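Local structure of SAP-like pentraxin (Limulus polyphemus, 3FLP) at residues R32-C37 with N60-S65. The protein binds two calcium ions per subunit and probably recognises sugar ligands through them, as an invertebrate lectin of the pentraxin family. Residues are numbered along the deposited sequence; the frame is centred on the assembly and turned at random.
Sequences RQLTVC and NQFITS. With CA (calcium ion), chain O.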
loop_
_atom_site.group_PDB
_atom_site.type_symbol
_atom_site.label_atom_id
_atom_site.label_comp_id
_atom_site.label_asym_id
_atom_site.label_seq_id
_atom_site.Cartn_x
_atom_site.Cartn_y
_atom_site.Cartn_z
ATOM N N ARG A 32 32.099 24.161 25.737
ATOM C CA ARG A 32 33.168 23.489 26.451
ATOM C C ARG A 32 33.640 22.287 25.641
ATOM O O ARG A 32 34.614 21.628 25.992
ATOM C CB ARG A 32 32.755 23.093 27.874
ATOM C CG ARG A 32 31.380 22.515 28.064
ATOM C CD ARG A 32 31.254 22.026 29.511
ATOM N NE ARG A 32 31.313 23.104 30.502
ATOM C CZ ARG A 32 31.658 22.926 31.780
ATOM N NH1 ARG A 32 31.991 21.720 32.221
ATOM N NH2 ARG A 32 31.647 23.943 32.628
ATOM N N GLN A 33 32.952 22.042 24.527
ATOM C CA GLN A 33 33.275 20.949 23.616
ATOM C C GLN A 33 32.916 21.373 22.197
ATOM O O GLN A 33 32.020 22.191 21.987
ATOM C CB GLN A 33 32.473 19.689 23.957
ATOM C CG GLN A 33 32.722 19.110 25.335
ATOM C CD GLN A 33 31.822 17.917 25.617
ATOM O OE1 GLN A 33 30.598 18.000 25.469
ATOM N NE2 GLN A 33 32.419 16.810 26.028
ATOM N N LEU A 34 33.601 20.803 21.217
ATOM C CA LEU A 34 33.322 21.151 19.840
ATOM C C LEU A 34 33.750 20.056 18.877
ATOM O O LEU A 34 34.835 19.487 19.005
ATOM C CB LEU A 34 34.036 22.459 19.487
ATOM C CG LEU A 34 33.467 23.293 18.341
ATOM C CD1 LEU A 34 32.092 23.846 18.726
ATOM C CD2 LEU A 34 34.426 24.440 18.042
ATOM N N THR A 35 32.881 19.747 17.920
ATOM C CA THR A 35 33.197 18.758 16.899
ATOM C C THR A 35 32.963 19.450 15.557
ATOM O O THR A 35 31.859 19.934 15.278
ATOM C CB THR A 35 32.293 17.499 16.981
ATOM O OG1 THR A 35 32.514 16.819 18.225
ATOM C CG2 THR A 35 32.611 16.540 15.833
ATOM N N VAL A 36 34.009 19.517 14.741
ATOM C CA VAL A 36 33.915 20.151 13.431
ATOM C C VAL A 36 34.185 19.090 12.366
ATOM O O VAL A 36 35.274 18.511 12.306
ATOM C CB VAL A 36 34.942 21.308 13.289
ATOM C CG1 VAL A 36 34.819 21.960 11.906
ATOM C CG2 VAL A 36 34.713 22.346 14.388
ATOM N N CYS A 37 33.178 18.829 11.541
ATOM C CA CYS A 37 33.282 17.833 10.483
ATOM C C CYS A 37 32.995 18.513 9.137
ATOM O O CYS A 37 32.174 19.427 9.058
ATOM C CB CYS A 37 32.232 16.732 10.678
ATOM S SG CYS A 37 32.414 15.336 11.856
ATOM N N ASN A 60 42.997 33.146 18.625
ATOM C CA ASN A 60 43.240 31.722 18.424
ATOM C C ASN A 60 42.471 30.824 19.401
ATOM O O ASN A 60 43.055 29.966 20.059
ATOM C CB ASN A 60 44.748 31.451 18.526
ATOM C CG ASN A 60 45.542 32.083 17.380
ATOM O OD1 ASN A 60 45.058 32.993 16.696
ATOM N ND2 ASN A 60 46.771 31.606 17.171
ATOM N N GLN A 61 41.161 31.020 19.486
ATOM C CA GLN A 61 40.330 30.221 20.384
ATOM C C GLN A 61 40.267 28.753 19.966
ATOM O O GLN A 61 40.413 27.851 20.791
ATOM C CB GLN A 61 38.910 30.805 20.443
ATOM C CG GLN A 61 38.773 32.012 21.359
ATOM C CD GLN A 61 38.709 31.623 22.833
ATOM O OE1 GLN A 61 38.996 30.482 23.206
ATOM N NE2 GLN A 61 38.330 32.574 23.677
ATOM N N PHE A 62 40.065 28.518 18.678
ATOM C CA PHE A 62 39.967 27.158 18.163
ATOM C C PHE A 62 40.328 27.193 16.683
ATOM O O PHE A 62 39.699 27.907 15.908
ATOM C CB PHE A 62 38.538 26.663 18.370
ATOM C CG PHE A 62 38.347 25.217 18.071
ATOM C CD1 PHE A 62 38.187 24.779 16.765
ATOM C CD2 PHE A 62 38.308 24.286 19.102
ATOM C CE1 PHE A 62 37.986 23.435 16.488
ATOM C CE2 PHE A 62 38.108 22.944 18.833
ATOM C CZ PHE A 62 37.947 22.521 17.523
ATOM N N ILE A 63 41.357 26.448 16.292
ATOM C CA ILE A 63 41.764 26.447 14.895
ATOM C C ILE A 63 42.160 25.065 14.411
ATOM O O ILE A 63 42.995 24.392 15.023
ATOM C CB ILE A 63 42.963 27.392 14.636
ATOM C CG1 ILE A 63 43.160 28.348 15.817
ATOM C CG2 ILE A 63 42.712 28.195 13.371
ATOM C CD1 ILE A 63 44.383 29.226 15.681
ATOM N N THR A 64 41.557 24.644 13.305
ATOM C CA THR A 64 41.862 23.346 12.717
ATOM C C THR A 64 42.794 23.577 11.537
ATOM O O THR A 64 42.763 24.631 10.909
ATOM C CB THR A 64 40.594 22.629 12.196
ATOM O OG1 THR A 64 39.980 23.435 11.182
ATOM C CG2 THR A 64 39.607 22.377 13.337
ATOM N N SER A 65 43.616 22.583 11.236
ATOM C CA SER A 65 44.558 22.694 10.139
ATOM C C SER A 65 44.949 21.314 9.649
ATOM O O SER A 65 44.599 20.294 10.254
ATOM C CB SER A 65 45.817 23.420 10.610
ATOM O OG SER A 65 46.404 22.725 11.698
HETATM CA CA CA O . 45.815 34.047 14.746
HETATM O O HOH W 1 48.029 33.302 14.967
#
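Leu34 and Val36 meet the ring of Phe62 in an apolar contact buried between the two beta sheets of the subunit. No hydrogen bond links the two segments. The main contact is a CH-pi interaction. Methyl CD2 of Leu34 sits over one face of the Phe62 ring, 3.8 Å from its centroid and only 1° off the ring normal. It is therefore almost equally far from all six ring carbons. With CG of Leu34 anti to the backbone N (chi1 -156°) and chi2 at 67°, the CD2 branch is laid over the ring. Val36 adds a smaller touch: its CG2 comes obliquely to CE1 of Phe62 at 4.0 Å. This is the interior of the pentraxin beta sandwich, a jelly roll of the concanavalin type. Strand 33-42 belongs to one sheet and strand 60-68 to the other. Gln61 and Phe62 form a classic beta bulge in strand 60-68. Phe62 also packs on Leu78 and Val80 of the neighbouring strand 73-80. Just before the bulge, Asn60 binds a calcium ion through OD1 at 2.3 Å, alongside Asp59, Glu145, Gln146 and Asp147. Its ND2 donates to a water bound to the same calcium, with 3.1 Å from ND2 to the water oxygen. Gln79 OE1 also hydrogen-bonds Asn60 ND2, which helps fix the rotation of the amide.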